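Long-range contacts in murein peptide amidase A (Escherichia coli O157:H7, PDB 5HXD), which probably hydrolyses the gamma-D-glutamyl-diaminopimelic acid amide bond of the murein tripeptide with the help of a zinc ion, as a step in peptidoglycan breakdown: residues T48-E52 and L86-A90; Y20-L24 and P136-L141. All coordinates share one frame; numbering follows the deposited sequence.

Contact 1 of 2, residues T48-E52 and L86-A90; sequences THGDE and LGLRA. With ZN (zinc ion), chain C.
Gly-50 N makes a weak backbone hydrogen bond to Arg-89 O (3.5 Å), one link between two irregular loops whose CA atoms come nearest at His-49 with Arg-89 and at Asp-51 with Gly-87. The loop 48-52 folds as a type I turn from His-49 to Glu-52, closed by Glu-52 N on His-49 O, and Gly-87, at positive phi, is the C-prime residue of a Schellman motif ending helix 81-85. The side-chain contact centres on His-49 and Arg-89, which run alongside each other in the same direction. A chi1 of 165° carries CG away from the backbone N, and the chain stays extended to NE, laying Arg-89 along the imidazole: its CG makes a CH-pi contact 4.0 Å from the centroid of the His-49 ring, and its guanidinium covers the same ring further out, over the CE1 rim. The two planes are tilted by 30°, so the guanidinium is not parallel to the ring. Asp-96 ties both groups from outside, hydrogen-bonded to His-49 NE2 and forming a salt bridge with Arg-89 NH2, which should limit rotation of the imidazole. Asp-51 instead sets OD1 beside the aliphatic base of the arginine, 3.5 Å from Arg-89 CB, its carboxylate nearly perpendicular to the guanidinium. At the ND1 edge of the imidazole, in its plane, are the zinc ion and the Glu-52 carboxylate. Glu-52 OE2 binds the metal at 2.4 Å, whereas His-49 ND1 stays 3.1 Å from the zinc ion, long for coordination. His-49 and His-157 are predicted zinc ligands, and His-49 and Glu-52 are spaced as in the HxxE motif of M14 zinc carboxypeptidases, with Asp-96 behind the histidine as second shell.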
loop_
_atom_site.group_PDB
_atom_site.type_symbol
_atom_site.label_atom_id
_atom_site.label_comp_id
_atom_site.label_asym_id
_atom_site.label_seq_id
_atom_site.Cartn_x
_atom_site.Cartn_y
_atom_site.Cartn_z
ATOM N N THR A 48 8.774 4.786 -0.146
ATOM C CA THR A 48 10.088 4.244 -0.461
ATOM C C THR A 48 10.082 2.735 -0.231
ATOM O O THR A 48 10.559 1.976 -1.076
ATOM C CB THR A 48 11.211 4.866 0.386
ATOM O OG1 THR A 48 11.300 6.264 0.126
ATOM C CG2 THR A 48 12.549 4.213 0.058
ATOM N N HIS A 49 9.543 2.331 0.924
ATOM C CA HIS A 49 9.329 0.927 1.279
ATOM C C HIS A 49 7.855 0.573 1.089
ATOM O O HIS A 49 6.989 1.215 1.689
ATOM C CB HIS A 49 9.735 0.669 2.725
ATOM C CG HIS A 49 11.201 0.822 2.987
ATOM N ND1 HIS A 49 11.696 1.275 4.190
ATOM C CD2 HIS A 49 12.279 0.556 2.208
ATOM C CE1 HIS A 49 13.018 1.289 4.139
ATOM N NE2 HIS A 49 13.394 0.857 2.948
ATOM N N GLY A 50 7.567 -0.453 0.289
ATOM C CA GLY A 50 6.201 -0.778 -0.105
ATOM C C GLY A 50 5.203 -1.220 0.959
ATOM O O GLY A 50 4.003 -1.157 0.724
ATOM N N ASP A 51 5.670 -1.663 2.126
ATOM C CA ASP A 51 4.747 -1.952 3.236
ATOM C C ASP A 51 4.474 -0.743 4.167
ATOM O O ASP A 51 3.625 -0.836 5.058
ATOM C CB ASP A 51 5.258 -3.137 4.059
ATOM C CG ASP A 51 6.650 -2.918 4.590
ATOM O OD1 ASP A 51 7.346 -2.059 4.038
ATOM O OD2 ASP A 51 7.072 -3.612 5.540
ATOM N N GLU A 52 5.156 0.388 3.939
ATOM C CA GLU A 52 4.949 1.600 4.750
ATOM C C GLU A 52 3.854 2.487 4.158
ATOM O O GLU A 52 4.062 3.631 3.741
ATOM C CB GLU A 52 6.273 2.349 4.930
ATOM C CG GLU A 52 7.358 1.440 5.494
ATOM C CD GLU A 52 8.677 2.133 5.796
ATOM O OE1 GLU A 52 8.985 3.182 5.189
ATOM O OE2 GLU A 52 9.438 1.604 6.625
ATOM N N LEU A 86 2.904 -5.365 -3.827
ATOM C CA LEU A 86 3.328 -6.642 -3.271
ATOM C C LEU A 86 3.379 -6.655 -1.731
ATOM O O LEU A 86 3.837 -7.636 -1.156
ATOM C CB LEU A 86 4.709 -7.029 -3.828
ATOM C CG LEU A 86 4.848 -7.333 -5.324
ATOM C CD1 LEU A 86 6.310 -7.347 -5.763
ATOM C CD2 LEU A 86 4.167 -8.673 -5.657
ATOM N N GLY A 87 2.932 -5.585 -1.065
ATOM C CA GLY A 87 2.972 -5.518 0.395
ATOM C C GLY A 87 4.345 -5.815 0.987
ATOM O O GLY A 87 4.501 -6.208 2.148
ATOM N N LEU A 88 5.348 -5.595 0.153
ATOM C CA LEU A 88 6.725 -5.911 0.436
ATOM C C LEU A 88 7.479 -4.614 0.778
ATOM O O LEU A 88 7.067 -3.543 0.374
ATOM C CB LEU A 88 7.315 -6.604 -0.789
ATOM C CG LEU A 88 8.619 -7.373 -0.778
ATOM C CD1 LEU A 88 8.459 -8.644 0.012
ATOM C CD2 LEU A 88 8.963 -7.691 -2.210
ATOM N N ARG A 89 8.564 -4.711 1.538
ATOM C CA ARG A 89 9.422 -3.566 1.845
ATOM C C ARG A 89 10.380 -3.199 0.706
ATOM O O ARG A 89 10.633 -2.031 0.450
ATOM C CB ARG A 89 10.215 -3.866 3.108
ATOM C CG ARG A 89 11.385 -2.957 3.346
ATOM C CD ARG A 89 12.241 -3.486 4.471
ATOM N NE ARG A 89 13.414 -2.660 4.742
ATOM C CZ ARG A 89 13.442 -1.686 5.645
ATOM N NH1 ARG A 89 12.364 -1.422 6.370
ATOM N NH2 ARG A 89 14.546 -0.998 5.840
ATOM N N ALA A 90 10.910 -4.214 0.036
ATOM C CA ALA A 90 11.826 -4.094 -1.095
ATOM C C ALA A 90 11.095 -3.906 -2.419
ATOM O O ALA A 90 9.868 -4.028 -2.467
ATOM C CB ALA A 90 12.683 -5.325 -1.171
HETATM ZN ZN ZN C . 11.648 2.579 7.006
#

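Contact 2 of 2, residues Y20-L24 and P136-L141; sequences YGRSL and PETQAL
Tyr-20 lays the CD1-CE1 side of its ring against Ala-140, CD1 approaching Ala-140 CB to 3.6 Å. Its CG sits between the backbone N and the carbonyl carbon (chi1 67°), which swings the ring from the strand onto the helix. From there the ring continues past the backbone of Leu-141, and the two side chains meet at an oblique angle, Tyr-20 OH lying 4.1 Å from Leu-141 CD1. Ala-140 has no bulk beyond CB, and that methyl group reaches the strand backbone as well, 3.5 Å from Tyr-20 O. Strand 20-22 and helix 136-141 run almost antiparallel, at 168°, with their axes 7.9 Å apart. This strand pairs with 28-31 in a two-stranded antiparallel sheet separate from the mixed sheet of the alpha/beta M14 fold, and the small sheet packs on the start of helix 136-148; Leu-29 of the partner strand touches both Tyr-20 and Ala-140. One helical turn before Ala-140, Pro-136 turns its ring toward the end of the strand. Its CB lies against Arg-22 O, while CG packs on Leu-24 CB at 3.9 Å, an apolar contact. Next to this proline, Glu-137 adds the direct polar link: Leu-24 N donates to Glu-137 OE2 over 3.1 Å at 160°, approaching from above the carboxylate plane. A bend at chi2 brings OE2 round to the loop, where it also lies 3.3 Å from Ser-23 CB. The other carboxylate oxygen, OE1, is hydrogen-bonded by Asn-91 ND2, so the group is held through both oxygens. Ser-23 OG in turn bonds to Ala-27 N and Asp-82 OD1, tying the loop after the strand back on itself and to helix 81-85.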
loop_
_atom_site.group_PDB
_atom_site.type_symbol
_atom_site.label_atom_id
_atom_site.label_comp_id
_atom_site.label_asym_id
_atom_site.label_seq_id
_atom_site.Cartn_x
_atom_site.Cartn_y
_atom_site.Cartn_z
ATOM N N TYR A 20 7.723 10.448 -13.845
ATOM C CA TYR A 20 9.192 10.515 -13.951
ATOM C C TYR A 20 9.867 9.148 -14.171
ATOM O O TYR A 20 11.073 9.003 -13.933
ATOM C CB TYR A 20 9.808 11.167 -12.710
ATOM C CG TYR A 20 9.667 10.348 -11.437
ATOM C CD1 TYR A 20 10.687 9.512 -11.005
ATOM C CD2 TYR A 20 8.512 10.430 -10.660
ATOM C CE1 TYR A 20 10.560 8.785 -9.847
ATOM C CE2 TYR A 20 8.378 9.709 -9.506
ATOM C CZ TYR A 20 9.398 8.885 -9.102
ATOM O OH TYR A 20 9.254 8.169 -7.934
ATOM N N GLY A 21 9.101 8.145 -14.607
ATOM C CA GLY A 21 9.718 6.913 -15.059
ATOM C C GLY A 21 8.860 5.668 -15.029
ATOM O O GLY A 21 7.636 5.741 -15.090
ATOM N N ARG A 22 9.530 4.518 -14.945
ATOM C CA ARG A 22 8.892 3.212 -14.810
ATOM C C ARG A 22 9.578 2.331 -13.741
ATOM O O ARG A 22 10.810 2.209 -13.690
ATOM C CB ARG A 22 8.883 2.477 -16.151
ATOM C CG ARG A 22 7.956 3.061 -17.199
ATOM C CD ARG A 22 6.514 2.917 -16.788
ATOM N NE ARG A 22 5.575 3.682 -17.616
ATOM C CZ ARG A 22 4.296 3.337 -17.781
ATOM N NH1 ARG A 22 3.841 2.256 -17.179
ATOM N NH2 ARG A 22 3.477 4.063 -18.536
ATOM N N SER A 23 8.752 1.710 -12.897
ATOM C CA SER A 23 9.193 0.649 -11.992
ATOM C C SER A 23 9.707 -0.535 -12.782
ATOM O O SER A 23 9.398 -0.692 -13.957
ATOM C CB SER A 23 8.050 0.192 -11.064
ATOM O OG SER A 23 6.968 -0.397 -11.781
ATOM N N LEU A 24 10.488 -1.370 -12.112
ATOM C CA LEU A 24 10.958 -2.634 -12.666
ATOM C C LEU A 24 9.885 -3.512 -13.340
ATOM O O LEU A 24 10.130 -4.123 -14.382
ATOM C CB LEU A 24 11.619 -3.436 -11.560
ATOM C CG LEU A 24 12.366 -4.631 -12.112
ATOM C CD1 LEU A 24 13.461 -4.189 -13.092
ATOM C CD2 LEU A 24 12.941 -5.413 -10.965
ATOM N N PRO A 136 15.760 0.737 -11.025
ATOM C CA PRO A 136 15.095 1.753 -11.845
ATOM C C PRO A 136 14.349 2.776 -10.999
ATOM O O PRO A 136 14.446 3.965 -11.301
ATOM C CB PRO A 136 14.126 0.942 -12.722
ATOM C CG PRO A 136 14.006 -0.373 -12.088
ATOM C CD PRO A 136 15.252 -0.618 -11.297
ATOM N N GLU A 137 13.637 2.330 -9.969
ATOM C CA GLU A 137 13.024 3.240 -9.013
ATOM C C GLU A 137 14.038 4.217 -8.422
ATOM O O GLU A 137 13.712 5.374 -8.182
ATOM C CB GLU A 137 12.362 2.468 -7.876
ATOM C CG GLU A 137 11.162 1.637 -8.264
ATOM C CD GLU A 137 11.531 0.244 -8.713
ATOM O OE1 GLU A 137 12.729 -0.104 -8.704
ATOM O OE2 GLU A 137 10.613 -0.504 -9.088
ATOM N N THR A 138 15.266 3.757 -8.181
ATOM C CA THR A 138 16.284 4.612 -7.571
ATOM C C THR A 138 16.828 5.665 -8.532
ATOM O O THR A 138 16.946 6.850 -8.199
ATOM C CB THR A 138 17.462 3.788 -7.065
ATOM O OG1 THR A 138 16.981 2.809 -6.134
ATOM C CG2 THR A 138 18.523 4.707 -6.421
ATOM N N GLN A 139 17.179 5.209 -9.727
ATOM C CA GLN A 139 17.678 6.090 -10.760
ATOM C C GLN A 139 16.668 7.160 -11.099
ATOM O O GLN A 139 17.020 8.332 -11.188
ATOM C CB GLN A 139 18.063 5.283 -11.999
ATOM C CG GLN A 139 19.390 4.557 -11.795
ATOM C CD GLN A 139 19.560 3.331 -12.679
ATOM O OE1 GLN A 139 18.896 3.192 -13.709
ATOM N NE2 GLN A 139 20.463 2.434 -12.279
ATOM N N ALA A 140 15.414 6.758 -11.261
ATOM C CA ALA A 140 14.375 7.684 -11.664
ATOM C C ALA A 140 14.213 8.811 -10.654
ATOM O O ALA A 140 14.120 9.978 -11.033
ATOM C CB ALA A 140 13.085 6.970 -11.855
ATOM N N LEU A 141 14.184 8.467 -9.374
ATOM C CA LEU A 141 14.066 9.499 -8.356
ATOM C C LEU A 141 15.304 10.394 -8.333
ATOM O O LEU A 141 15.181 11.585 -8.143
ATOM C CB LEU A 141 13.846 8.894 -6.967
ATOM C CG LEU A 141 13.523 9.942 -5.892
ATOM C CD1 LEU A 141 12.129 10.505 -6.097
ATOM C CD2 LEU A 141 13.683 9.403 -4.483
HETATM O O HOH W 1 12.961 10.380 -13.350
#

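Contact 1 is the more buried of the two and lies at the metal site; contact 2 is partly exposed, where the small antiparallel sheet meets helix 136-148. Their centres are 15 Å apart and they do not touch. Loops alone meet in contact 1, and its chemistry is ionic and aromatic: zinc ligation, a guanidinium over an imidazole and a shared aspartate. Strand and helix meet in contact 2, chiefly through apolar packing with one charged acceptor. Helix 81-85 connects to both: it leads into segment 86-90 of contact 1, while its Asp-82 bonds to Ser-23 of contact 2.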